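Long-range contact in Iron(III) ABC transporter, periplasmic iron-compound-binding protein (Vibrio cholerae, PDB 3TEF), which probably binds iron-loaded catecholate siderophores in the periplasm and hands them to an ABC transporter for iron uptake: residues F205-L216 with F236-A246. Sequence-based numbering, arbitrary orientation.
Sequences FEYIREHNPKTL and FENDLVKATTA
Asn-212 OD1 takes the backbone N-H of Thr-245 at 2.7 Å, nearly straight at 170° and in the plane of the amide carbonyl, and Thr-244 OG1 adds a weak bond to the same oxygen. The contact lies in a lobe with the alternating strands and helices of a periplasmic binding protein: helix 205-211 leads through the turn at Asn-212 into strand 215-220, helix 239-242 packs against helix 205-211, and helix 245-248 against the turn and the start of the strand. Asn-212 follows the helix with positive phi, and with CG anti to the backbone N (chi1 -164°) its amide reaches the first turn of helix 245-248, where ND2 bonds weakly to Thr-245 OG1. Just beyond, Ala-246 N makes a weak bond to Pro-213 O, and Ala-246 CB lies 3.8 Å from Leu-216 CB. Arg-209 runs past Leu-240 O and lays one guanidinium face over Ala-243 O. At the other end the contact is mostly apolar. Phe-205 and Phe-236 meet obliquely, ring planes 58° apart, while Leu-240 CD1 packs 3.5 Å from Phe-205 CB. Leu-216 CD2 touches the edge of the Phe-236 ring, and Leu-169 of strand 168-172 also packs on Phe-205. Asn-238 caps helix 239-242, its OD1 accepting from Val-241 N at 3.1 Å, and its ND2 sits over the centre of the Phe-205 ring, 3.3 Å above its plane.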
loop_
_atom_site.group_PDB
_atom_site.type_symbol
_atom_site.label_atom_id
_atom_site.label_comp_id
_atom_site.label_asym_id
_atom_site.label_seq_id
_atom_site.Cartn_x
_atom_site.Cartn_y
_atom_site.Cartn_z
ATOM N N PHE A 205 10.156 9.953 -20.850
ATOM C CA PHE A 205 11.499 9.390 -20.802
ATOM C C PHE A 205 12.551 10.493 -20.894
ATOM O O PHE A 205 13.635 10.386 -20.321
ATOM C CB PHE A 205 11.697 8.344 -21.896
ATOM C CG PHE A 205 10.954 7.065 -21.647
ATOM C CD1 PHE A 205 11.291 6.248 -20.579
ATOM C CD2 PHE A 205 9.920 6.672 -22.484
ATOM C CE1 PHE A 205 10.604 5.060 -20.349
ATOM C CE2 PHE A 205 9.233 5.493 -22.257
ATOM C CZ PHE A 205 9.576 4.686 -21.188
ATOM N N GLU A 206 12.225 11.560 -21.608
ATOM C CA GLU A 206 13.129 12.692 -21.720
ATOM C C GLU A 206 13.376 13.318 -20.342
ATOM O O GLU A 206 14.497 13.714 -20.022
ATOM C CB GLU A 206 12.571 13.728 -22.703
ATOM C CG GLU A 206 12.656 13.309 -24.187
ATOM C CD GLU A 206 11.598 12.285 -24.613
ATOM O OE1 GLU A 206 10.823 11.798 -23.758
ATOM O OE2 GLU A 206 11.543 11.967 -25.823
ATOM N N TYR A 207 12.322 13.397 -19.534
ATOM C CA TYR A 207 12.413 13.920 -18.173
ATOM C C TYR A 207 13.303 13.031 -17.294
ATOM O O TYR A 207 14.105 13.534 -16.502
ATOM C CB TYR A 207 11.002 14.037 -17.594
ATOM C CG TYR A 207 10.881 14.338 -16.118
ATOM C CD1 TYR A 207 10.479 15.599 -15.678
ATOM C CD2 TYR A 207 11.117 13.354 -15.161
ATOM C CE1 TYR A 207 10.335 15.879 -14.330
ATOM C CE2 TYR A 207 10.979 13.624 -13.805
ATOM C CZ TYR A 207 10.589 14.888 -13.398
ATOM O OH TYR A 207 10.441 15.162 -12.056
ATOM N N ILE A 208 13.163 11.714 -17.436
ATOM C CA ILE A 208 13.985 10.774 -16.670
ATOM C C ILE A 208 15.456 10.928 -17.048
ATOM O O ILE A 208 16.327 11.027 -16.179
ATOM C CB ILE A 208 13.537 9.309 -16.879
ATOM C CG1 ILE A 208 12.126 9.092 -16.322
ATOM C CG2 ILE A 208 14.514 8.346 -16.207
ATOM C CD1 ILE A 208 11.514 7.753 -16.693
ATOM N N ARG A 209 15.725 10.969 -18.347
ATOM C CA ARG A 209 17.092 11.128 -18.846
ATOM C C ARG A 209 17.684 12.487 -18.476
ATOM O O ARG A 209 18.824 12.569 -18.019
ATOM C CB ARG A 209 17.132 10.922 -20.364
ATOM C CG ARG A 209 18.463 11.268 -21.020
ATOM C CD ARG A 209 19.611 10.464 -20.437
ATOM N NE ARG A 209 20.887 10.837 -21.045
ATOM C CZ ARG A 209 21.828 11.562 -20.446
ATOM N NH1 ARG A 209 21.654 11.988 -19.201
ATOM N NH2 ARG A 209 22.951 11.852 -21.090
ATOM N N GLU A 210 16.906 13.549 -18.670
ATOM C CA GLU A 210 17.378 14.904 -18.403
ATOM C C GLU A 210 17.747 15.086 -16.924
ATOM O O GLU A 210 18.808 15.633 -16.599
ATOM C CB GLU A 210 16.352 15.955 -18.874
ATOM C CG GLU A 210 15.067 16.069 -18.020
ATOM C CD GLU A 210 13.957 16.918 -18.670
ATOM O OE1 GLU A 210 13.783 16.847 -19.909
ATOM O OE2 GLU A 210 13.251 17.651 -17.936
ATOM N N HIS A 211 16.882 14.608 -16.031
ATOM C CA HIS A 211 17.105 14.762 -14.598
ATOM C C HIS A 211 18.099 13.748 -14.035
ATOM O O HIS A 211 18.691 13.975 -12.979
ATOM C CB HIS A 211 15.783 14.737 -13.830
ATOM C CG HIS A 211 14.979 15.993 -13.981
ATOM N ND1 HIS A 211 13.945 16.112 -14.886
ATOM C CD2 HIS A 211 15.072 17.190 -13.357
ATOM C CE1 HIS A 211 13.425 17.324 -14.799
ATOM N NE2 HIS A 211 14.091 17.997 -13.881
ATOM N N ASN A 212 18.277 12.635 -14.740
ATOM C CA ASN A 212 19.336 11.682 -14.417
ATOM C C ASN A 212 19.376 11.265 -12.940
ATOM O O ASN A 212 20.313 11.606 -12.213
ATOM C CB ASN A 212 20.689 12.271 -14.834
ATOM C CG ASN A 212 21.788 11.227 -14.909
ATOM O OD1 ASN A 212 21.524 10.041 -15.114
ATOM N ND2 ASN A 212 23.032 11.667 -14.747
ATOM N N PRO A 213 18.360 10.516 -12.490
ATOM C CA PRO A 213 18.334 10.061 -11.093
ATOM C C PRO A 213 19.443 9.044 -10.820
ATOM O O PRO A 213 19.824 8.291 -11.720
ATOM C CB PRO A 213 16.968 9.379 -10.978
ATOM C CG PRO A 213 16.672 8.912 -12.374
ATOM C CD PRO A 213 17.236 9.972 -13.276
ATOM N N LYS A 214 19.953 9.026 -9.592
ATOM C CA LYS A 214 20.955 8.040 -9.199
ATOM C C LYS A 214 20.303 6.682 -8.970
ATOM O O LYS A 214 20.901 5.627 -9.215
ATOM C CB LYS A 214 21.681 8.490 -7.929
ATOM C CG LYS A 214 23.126 8.930 -8.145
ATOM C CD LYS A 214 23.227 10.415 -8.478
ATOM C CE LYS A 214 22.737 10.727 -9.888
ATOM N NZ LYS A 214 22.590 12.201 -10.111
ATOM N N THR A 215 19.067 6.717 -8.489
ATOM C CA THR A 215 18.283 5.509 -8.282
ATOM C C THR A 215 16.919 5.715 -8.911
ATOM O O THR A 215 16.307 6.781 -8.761
ATOM C CB THR A 215 18.097 5.212 -6.789
ATOM O OG1 THR A 215 19.368 4.892 -6.206
ATOM C CG2 THR A 215 17.144 4.040 -6.585
ATOM N N LEU A 216 16.442 4.692 -9.609
ATOM C CA LEU A 216 15.164 4.783 -10.302
ATOM C C LEU A 216 14.255 3.647 -9.834
ATOM O O LEU A 216 14.561 2.469 -10.031
ATOM C CB LEU A 216 15.401 4.724 -11.812
ATOM C CG LEU A 216 14.257 4.940 -12.801
ATOM C CD1 LEU A 216 13.503 6.238 -12.527
ATOM C CD2 LEU A 216 14.810 4.930 -14.216
ATOM N N PHE A 236 10.650 -0.627 -20.952
ATOM C CA PHE A 236 11.012 0.553 -20.170
ATOM C C PHE A 236 12.468 0.937 -20.380
ATOM O O PHE A 236 12.813 2.115 -20.433
ATOM C CB PHE A 236 10.759 0.307 -18.681
ATOM C CG PHE A 236 10.982 1.522 -17.819
ATOM C CD1 PHE A 236 10.049 2.543 -17.783
ATOM C CD2 PHE A 236 12.121 1.638 -17.042
ATOM C CE1 PHE A 236 10.251 3.660 -16.990
ATOM C CE2 PHE A 236 12.332 2.751 -16.251
ATOM C CZ PHE A 236 11.395 3.763 -16.221
ATOM N N GLU A 237 13.326 -0.068 -20.504
ATOM C CA GLU A 237 14.748 0.192 -20.628
ATOM C C GLU A 237 15.123 0.460 -22.078
ATOM O O GLU A 237 15.746 -0.372 -22.740
ATOM C CB GLU A 237 15.555 -0.960 -20.033
ATOM C CG GLU A 237 15.106 -1.320 -18.629
ATOM C CD GLU A 237 16.147 -2.090 -17.852
ATOM O OE1 GLU A 237 16.916 -2.852 -18.478
ATOM O OE2 GLU A 237 16.205 -1.925 -16.614
ATOM N N ASN A 238 14.714 1.626 -22.566
ATOM C CA ASN A 238 15.052 2.065 -23.910
ATOM C C ASN A 238 16.335 2.884 -23.893
ATOM O O ASN A 238 17.021 2.939 -22.877
ATOM C CB ASN A 238 13.905 2.872 -24.511
ATOM C CG ASN A 238 13.471 4.020 -23.619
ATOM O OD1 ASN A 238 14.282 4.608 -22.901
ATOM N ND2 ASN A 238 12.180 4.341 -23.659
ATOM N N ASP A 239 16.649 3.525 -25.013
ATOM C CA ASP A 239 17.883 4.301 -25.132
ATOM C C ASP A 239 17.995 5.440 -24.118
ATOM O O ASP A 239 19.075 5.689 -23.579
ATOM C CB ASP A 239 18.046 4.852 -26.554
ATOM C CG ASP A 239 18.085 3.755 -27.606
ATOM O OD1 ASP A 239 19.133 3.080 -27.723
ATOM O OD2 ASP A 239 17.073 3.568 -28.317
ATOM N N LEU A 240 16.889 6.134 -23.863
ATOM C CA LEU A 240 16.911 7.286 -22.965
ATOM C C LEU A 240 17.188 6.867 -21.528
ATOM O O LEU A 240 17.878 7.568 -20.783
ATOM C CB LEU A 240 15.594 8.055 -23.036
ATOM C CG LEU A 240 15.302 8.734 -24.371
ATOM C CD1 LEU A 240 13.954 9.438 -24.328
ATOM C CD2 LEU A 240 16.409 9.716 -24.712
ATOM N N VAL A 241 16.640 5.722 -21.146
ATOM C CA VAL A 241 16.811 5.200 -19.798
ATOM C C VAL A 241 18.218 4.626 -19.604
ATOM O O VAL A 241 18.812 4.775 -18.536
ATOM C CB VAL A 241 15.737 4.129 -19.492
ATOM C CG1 VAL A 241 16.038 3.407 -18.192
ATOM C CG2 VAL A 241 14.356 4.780 -19.446
ATOM N N LYS A 242 18.741 3.982 -20.644
ATOM C CA LYS A 242 20.101 3.431 -20.617
ATOM C C LYS A 242 21.143 4.513 -20.354
ATOM O O LYS A 242 22.172 4.263 -19.722
ATOM C CB LYS A 242 20.429 2.759 -21.949
ATOM C CG LYS A 242 19.438 1.711 -22.384
ATOM C CD LYS A 242 19.482 0.496 -21.487
ATOM C CE LYS A 242 19.755 -0.750 -22.309
ATOM N NZ LYS A 242 19.396 -1.994 -21.577
ATOM N N ALA A 243 20.872 5.713 -20.857
ATOM C CA ALA A 243 21.799 6.832 -20.744
ATOM C C ALA A 243 21.794 7.417 -19.338
ATOM O O ALA A 243 22.440 8.430 -19.073
ATOM C CB ALA A 243 21.451 7.904 -21.766
ATOM N N THR A 244 21.072 6.759 -18.437
ATOM C CA THR A 244 20.889 7.257 -17.084
ATOM C C THR A 244 21.912 6.647 -16.121
ATOM O O THR A 244 22.366 5.521 -16.316
ATOM C CB THR A 244 19.447 6.962 -16.599
ATOM O OG1 THR A 244 18.939 8.078 -15.859
ATOM C CG2 THR A 244 19.398 5.702 -15.755
ATOM N N THR A 245 22.278 7.405 -15.090
ATOM C CA THR A 245 23.174 6.911 -14.046
ATOM C C THR A 245 22.592 5.681 -13.353
ATOM O O THR A 245 23.312 4.732 -13.033
ATOM C CB THR A 245 23.445 7.993 -12.979
ATOM O OG1 THR A 245 24.092 9.121 -13.583
ATOM C CG2 THR A 245 24.333 7.444 -11.868
ATOM N N ALA A 246 21.283 5.705 -13.119
ATOM C CA ALA A 246 20.602 4.606 -12.442
ATOM C C ALA A 246 20.780 3.287 -13.174
ATOM O O ALA A 246 21.014 2.252 -12.551
ATOM C CB ALA A 246 19.119 4.919 -12.269
#